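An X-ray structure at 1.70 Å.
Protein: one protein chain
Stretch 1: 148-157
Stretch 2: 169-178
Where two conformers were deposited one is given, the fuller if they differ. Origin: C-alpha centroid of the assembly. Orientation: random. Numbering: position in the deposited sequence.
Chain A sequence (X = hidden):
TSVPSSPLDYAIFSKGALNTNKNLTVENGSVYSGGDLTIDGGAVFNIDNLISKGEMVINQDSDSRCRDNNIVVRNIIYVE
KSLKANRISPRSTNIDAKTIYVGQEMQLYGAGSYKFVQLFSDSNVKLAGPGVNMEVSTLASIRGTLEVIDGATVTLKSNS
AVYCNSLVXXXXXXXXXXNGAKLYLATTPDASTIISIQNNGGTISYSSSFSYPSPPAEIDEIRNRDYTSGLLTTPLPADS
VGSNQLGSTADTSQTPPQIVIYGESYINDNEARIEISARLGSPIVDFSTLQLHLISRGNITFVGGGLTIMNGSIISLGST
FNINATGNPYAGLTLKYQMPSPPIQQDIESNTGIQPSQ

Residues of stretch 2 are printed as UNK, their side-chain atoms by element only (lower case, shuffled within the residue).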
ATOM      1  N   VAL A 148      17.584   8.885 -14.133  1.00  9.67           N
ATOM      2  CA  VAL A 148      17.229  10.066 -13.351  1.00  9.31           C
ATOM      3  C   VAL A 148      17.209  11.277 -14.274  1.00  9.76           C
ATOM      4  O   VAL A 148      18.279  11.746 -14.706  1.00 10.77           O
ATOM      5  CB  VAL A 148      18.215  10.293 -12.176  1.00  8.97           C
ATOM      6  CG1 VAL A 148      17.737  11.359 -11.199  1.00  9.91           C
ATOM      7  CG2 VAL A 148      18.556   9.007 -11.389  1.00  9.24           C
ATOM      8  N   ILE A 149      16.030  11.726 -14.655  1.00 10.39           N
ATOM      9  CA  ILE A 149      15.890  12.723 -15.748  1.00 11.05           C
ATOM     10  C   ILE A 149      14.916  13.863 -15.426  1.00 11.91           C
ATOM     11  O   ILE A 149      14.027  13.744 -14.549  1.00 10.95           O
ATOM     12  CB  ILE A 149      15.542  12.066 -17.113  1.00 11.24           C
ATOM     13  CG1 ILE A 149      14.118  11.507 -17.194  1.00 11.04           C
ATOM     14  CG2 ILE A 149      16.593  10.975 -17.445  1.00 11.45           C
ATOM     15  CD1 ILE A 149      13.708  11.074 -18.551  1.00 11.65           C
ATOM     16  N   ASP A 150      15.034  14.918 -16.229  1.00 11.60           N
ATOM     17  CA  ASP A 150      14.014  15.938 -16.305  1.00 11.94           C
ATOM     18  C   ASP A 150      13.808  16.629 -14.958  1.00 12.50           C
ATOM     19  O   ASP A 150      12.689  17.142 -14.654  1.00 15.32           O
ATOM     20  CB  ASP A 150      12.702  15.371 -16.867  1.00 12.00           C
ATOM     21  CG  ASP A 150      12.826  14.838 -18.279  1.00 12.78           C
ATOM     22  OD1 ASP A 150      13.814  15.128 -19.029  1.00 13.91           O
ATOM     23  OD2 ASP A 150      11.914  14.101 -18.710  1.00 13.90           O
ATOM     24  N   GLY A 151      14.879  16.730 -14.169  1.00 12.03           N
ATOM     25  CA  GLY A 151      14.833  17.450 -12.932  1.00 12.23           C
ATOM     26  C   GLY A 151      14.795  16.638 -11.657  1.00 12.39           C
ATOM     27  O   GLY A 151      14.889  17.217 -10.560  1.00 13.51           O
ATOM     28  N   ALA A 152      14.643  15.306 -11.816  1.00 10.95           N
ATOM     29  CA  ALA A 152      14.632  14.392 -10.725  1.00 10.84           C
ATOM     30  C   ALA A 152      15.990  14.386 -10.064  1.00 10.72           C
ATOM     31  O   ALA A 152      17.003  14.671 -10.729  1.00 10.48           O
ATOM     32  CB  ALA A 152      14.215  13.011 -11.174  1.00 11.11           C
ATOM     33  N   THR A 153      16.032  14.095  -8.782  1.00 10.65           N
ATOM     34  CA  THR A 153      17.276  13.822  -8.079  1.00 11.57           C
ATOM     35  C   THR A 153      17.254  12.487  -7.304  1.00 10.86           C
ATOM     36  O   THR A 153      16.195  12.029  -6.881  1.00 10.25           O
ATOM     37  CB  THR A 153      17.764  14.929  -7.108  1.00 12.83           C
ATOM     38  OG1 THR A 153      16.974  15.009  -5.927  1.00 14.05           O
ATOM     39  CG2 THR A 153      17.625  16.303  -7.803  1.00 14.08           C
ATOM     40  N   VAL A 154      18.433  11.933  -7.088  1.00 12.01           N
ATOM     41  CA  VAL A 154      18.642  10.760  -6.242  1.00 11.37           C
ATOM     42  C   VAL A 154      19.819  11.083  -5.325  1.00 12.69           C
ATOM     43  O   VAL A 154      20.886  11.564  -5.766  1.00 12.85           O
ATOM     44  CB  VAL A 154      18.902   9.458  -7.036  1.00 13.30           C
ATOM     45  CG1 VAL A 154      19.245   8.350  -6.085  1.00 13.87           C
ATOM     46  CG2 VAL A 154      17.663   9.055  -7.878  1.00 14.12           C
ATOM     47  N   THR A 155      19.610  10.812  -4.050  1.00 12.09           N
ATOM     48  CA  THR A 155      20.627  10.980  -2.999  1.00 12.63           C
ATOM     49  C   THR A 155      20.941   9.664  -2.382  1.00 12.91           C
ATOM     50  O   THR A 155      20.028   8.971  -1.901  1.00 13.08           O
ATOM     51  CB  THR A 155      20.184  11.979  -1.937  1.00 13.28           C
ATOM     52  OG1 THR A 155      19.955  13.244  -2.553  1.00 14.54           O
ATOM     53  CG2 THR A 155      21.252  12.192  -0.904  1.00 14.48           C
ATOM     54  N   LEU A 156      22.234   9.290  -2.395  1.00 12.15           N
ATOM     55  CA  LEU A 156      22.702   8.072  -1.726  1.00 12.38           C
ATOM     56  C   LEU A 156      23.258   8.538  -0.381  1.00 13.76           C
ATOM     57  O   LEU A 156      24.270   9.249  -0.322  1.00 14.10           O
ATOM     58  CB  LEU A 156      23.714   7.259  -2.603  1.00 14.63           C
ATOM     59  CG  LEU A 156      23.204   7.109  -4.091  1.00 15.16           C
ATOM     60  CD1 LEU A 156      24.228   6.255  -4.867  1.00 18.19           C
ATOM     61  CD2 LEU A 156      21.829   6.476  -4.129  1.00 15.33           C
ATOM     62  N   LYS A 157      22.592   8.186   0.716  1.00 13.43           N
ATOM     63  CA  LYS A 157      22.975   8.767   2.020  1.00 15.16           C
ATOM     64  C   LYS A 157      24.277   8.143   2.529  1.00 14.68           C
ATOM     65  O   LYS A 157      24.801   7.162   2.023  1.00 15.53           O
ATOM     66  CB  LYS A 157      21.855   8.633   3.060  1.00 17.50           C
ATOM     67  CG  LYS A 157      20.507   9.202   2.599  1.00 19.45           C
ATOM     68  CD  LYS A 157      20.478  10.694   2.593  1.00 23.80           C
ATOM     69  CE  LYS A 157      20.351  11.243   4.004  1.00 25.42           C
ATOM     70  NZ  LYS A 157      20.520  12.726   3.947  1.00 28.68           N
ATOM     71  N   UNK A 169      21.766   9.909 -16.171  1.00 11.78           N
ATOM     72  CA  UNK A 169      21.316  11.137 -15.520  1.00 11.13           C
ATOM     73  C   UNK A 169      21.430  12.292 -16.538  1.00 14.05           C
ATOM     74  O   UNK A 169      22.514  12.550 -17.104  1.00 14.49           O
ATOM     75  c   UNK A 169      22.183  11.491 -14.270  1.00 10.35           C
ATOM     76  c   UNK A 169      21.690  12.777 -13.611  1.00 10.72           C
ATOM     77  c   UNK A 169      22.248  10.354 -13.261  1.00 10.79           C
ATOM     78  N   UNK A 170      20.328  12.974 -16.791  1.00 13.40           N
ATOM     79  CA  UNK A 170      20.309  14.023 -17.822  1.00 15.15           C
ATOM     80  C   UNK A 170      19.191  14.987 -17.604  1.00 13.82           C
ATOM     81  O   UNK A 170      18.321  14.743 -16.821  1.00 13.90           O
ATOM     82  c   UNK A 170      20.215  13.383 -19.224  1.00 18.71           C
ATOM     83  c   UNK A 170      19.009  12.168 -20.984  1.00 22.34           C
ATOM     84  n   UNK A 170      16.227  12.723 -21.246  1.00 19.96           N
ATOM     85  c   UNK A 170      16.700  11.473 -21.371  1.00 20.68           C
ATOM     86  n   UNK A 170      15.881  10.478 -21.626  1.00 23.60           N
ATOM     87  c   UNK A 170      19.066  12.502 -19.489  1.00 18.20           C
ATOM     88  n   UNK A 170      17.996  11.210 -21.287  1.00 19.90           N
ATOM     89  N   UNK A 171      19.167  16.072 -18.383  1.00 13.41           N
ATOM     90  CA  UNK A 171      18.116  17.003 -18.373  1.00 14.29           C
ATOM     91  C   UNK A 171      17.881  17.672 -17.013  1.00 15.42           C
ATOM     92  O   UNK A 171      16.765  17.689 -16.486  1.00 15.36           O
ATOM     93  c   UNK A 171      16.856  16.383 -18.934  1.00 15.26           C
ATOM     94  n   UNK A 171      16.443  17.549 -20.978  1.00 18.54           N
ATOM     95  o   UNK A 171      17.138  15.408 -21.100  1.00 16.71           O
ATOM     96  c   UNK A 171      16.823  16.402 -20.423  1.00 16.22           C
ATOM     97  N   UNK A 172      18.954  18.226 -16.444  1.00 15.83           N
ATOM     98  CA  UNK A 172      18.834  19.000 -15.223  1.00 16.29           C
ATOM     99  C   UNK A 172      18.650  18.205 -13.946  1.00 15.31           C
ATOM    100  O   UNK A 172      18.087  18.692 -13.022  1.00 16.27           O
ATOM    101  N   UNK A 173      19.133  16.964 -13.952  1.00 13.29           N
ATOM    102  CA  UNK A 173      19.013  16.009 -12.874  1.00 12.60           C
ATOM    103  C   UNK A 173      20.344  15.815 -12.236  1.00 12.41           C
ATOM    104  O   UNK A 173      21.388  16.206 -12.766  1.00 12.51           O
ATOM    105  c   UNK A 173      18.454  14.725 -13.412  1.00 14.51           C
ATOM    106  o   UNK A 173      17.077  14.902 -13.675  1.00 14.25           O
ATOM    107  N   UNK A 174      20.311  15.201 -11.074  0.66 12.83           N
ATOM    108  CA  UNK A 174      21.531  15.014 -10.264  0.66 14.32           C
ATOM    109  C   UNK A 174      21.460  13.703  -9.536  0.66 13.37           C
ATOM    110  O   UNK A 174      20.357  13.240  -9.196  0.66 11.82           O
ATOM    111  c   UNK A 174      22.143  17.447  -9.653  0.66 21.00           C
ATOM    112  n   UNK A 174      22.378  19.461  -5.796  0.66 32.11           N
ATOM    113  n   UNK A 174      20.062  19.186  -5.734  0.66 36.29           N
ATOM    114  c   UNK A 174      21.698  16.080  -9.164  0.66 15.62           C
ATOM    115  n   UNK A 174      21.244  18.544  -7.604  0.66 29.58           N
ATOM    116  c   UNK A 174      21.235  19.060  -6.379  0.66 35.52           C
ATOM    117  c   UNK A 174      22.436  18.333  -8.427  0.66 24.50           C
ATOM    118  N   UNK A 175      22.641  13.124  -9.353  1.00 12.14           N
ATOM    119  CA  UNK A 175      22.807  11.982  -8.448  1.00 13.37           C
ATOM    120  C   UNK A 175      23.830  12.470  -7.417  1.00 14.40           C
ATOM    121  O   UNK A 175      24.940  12.928  -7.812  1.00 14.35           O
ATOM    122  c   UNK A 175      22.570   9.002  -7.492  1.00 19.60           C
ATOM    123  c   UNK A 175      23.739   9.594  -8.154  1.00 17.82           C
ATOM    124  c   UNK A 175      24.418   8.483  -8.941  1.00 21.01           C
ATOM    125  c   UNK A 175      23.238  10.691  -9.130  1.00 14.74           C
ATOM    126  N   UNK A 176      23.450  12.416  -6.122  1.00 12.83           N
ATOM    127  CA  UNK A 176      24.277  12.923  -5.039  1.00 12.20           C
ATOM    128  C   UNK A 176      24.757  11.793  -4.159  1.00 13.47           C
ATOM    129  O   UNK A 176      23.914  10.974  -3.693  1.00 12.58           O
ATOM    130  c   UNK A 176      22.989  15.057  -5.125  1.00 18.39           C
ATOM    131  c   UNK A 176      21.585  15.544  -4.842  1.00 22.86           C
ATOM    132  c   UNK A 176      23.484  13.936  -4.213  1.00 14.48           C
ATOM    133  c   UNK A 176      24.353  14.442  -3.044  1.00 15.08           C
ATOM    134  N   UNK A 177      26.080  11.690  -3.953  1.00 12.75           N
ATOM    135  CA  UNK A 177      26.623  10.728  -2.987  1.00 14.04           C
ATOM    136  C   UNK A 177      27.069  11.470  -1.738  1.00 14.52           C
ATOM    137  O   UNK A 177      27.783  12.464  -1.824  1.00 13.70           O
ATOM    138  c   UNK A 177      27.621   8.778  -4.388  1.00 18.27           C
ATOM    139  c   UNK A 177      27.177   9.243  -5.752  1.00 20.60           C
ATOM    140  c   UNK A 177      27.813   9.978  -3.490  1.00 14.45           C
ATOM    141  c   UNK A 177      28.851   7.893  -4.508  1.00 17.92           C
ATOM    142  N   UNK A 178      26.532  11.069  -0.571  1.00 13.66           N
ATOM    143  CA  UNK A 178      27.046  11.636   0.681  1.00 16.07           C
ATOM    144  C   UNK A 178      28.282  10.867   1.102  1.00 14.96           C
ATOM    145  O   UNK A 178      28.671   9.829   0.524  1.00 14.57           O
ATOM    146  c   UNK A 178      24.769  12.373   1.489  1.00 17.60           C
ATOM    147  c   UNK A 178      26.007  11.561   1.787  1.00 15.68           C
ATOM    148  o   UNK A 178      23.876  11.522   3.641  1.00 24.78           O
ATOM    149  o   UNK A 178      22.924  13.296   2.611  1.00 21.97           O
ATOM    150  c   UNK A 178      23.782  12.385   2.683  1.00 19.49           C
TER
HETATM  151  O   HOH W   1      18.105  18.396 -10.374  1.00 37.48           O

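Position 169 carries three side-chain carbons, one bearing the other two, a fork at CB that fits valine. V169 lies beside V148: its CA approaches V148 O at 3.2 Å, a CA-H...O contact, and its CG2 is 4.2 Å from V148 CB.

At position 170 three carbons lead to a nitrogen and then to a carbon bearing two more nitrogens, the guanidinium of arginine. R170 N donates to V148 O (3.2 Å, 155°), and I149 CG2 lies over one face of the guanidinium. R170 NH1 is 4.1 Å from D150 OD1, opposite charges beyond salt-bridge range.

Position 171 has two carbons, the second carrying one oxygen and one nitrogen. CB lies 3.3 Å from D150 OD1. The carboxamide means asparagine, N171, whose OD1 accepts from R170 NH1 at 2.8 Å.

Position 172 has no side-chain atoms and is glycine. The positive phi (76°) favours this residue. G172 O approaches G151 CA at 3.5 Å, and a water donates to G172 O (2.7 Å).

Position 173 shows one carbon and one oxygen, with CB 3.3 Å from V148 O: serine. S173 OG points into the I149-A152 type I' turn and accepts from G151 N at 2.9 Å.

Position 174 shows three carbons, a nitrogen and a carbon with two nitrogens, so it is arginine. R174 O accepts from V154 N (3.1 Å), while R174 N donates weakly to A152 O (3.4 Å).

Position 175 has four carbons forked at the second, hence leucine. L175 CD1 reaches V154 CG1 at 3.7 Å and L156 CG at 3.9 Å.

Position 176 has four carbons, but the fork is at the first and one arm is two carbons long: isoleucine. I176 CD1 is 3.6 Å from T155 OG1.

Position 177 has four carbons forked at the second: leucine; L177 CG lies 4.3 Å from L156 CD1.

Position 178 has three carbons, the third bearing two oxygens, which is glutamate. E178 OE2 forms a salt bridge with K157 NZ at 2.8 Å.

The contact is a parallel pairing, with strands 153-156 and 174-177 inclined by 11°. I176 supplies both short central bonds, from its N to V154 O and from its O to L156 N (2.7 Å each), and E178 N to L156 O (2.9 Å) extends the ladder. V154, L156, L175 and L177 pack on one face; T153, T155, R174 and I176 occupy the other. Where the strands are interrupted, S173 links the two loops.

Stretch 2 (169-178) VRNGSRLILE
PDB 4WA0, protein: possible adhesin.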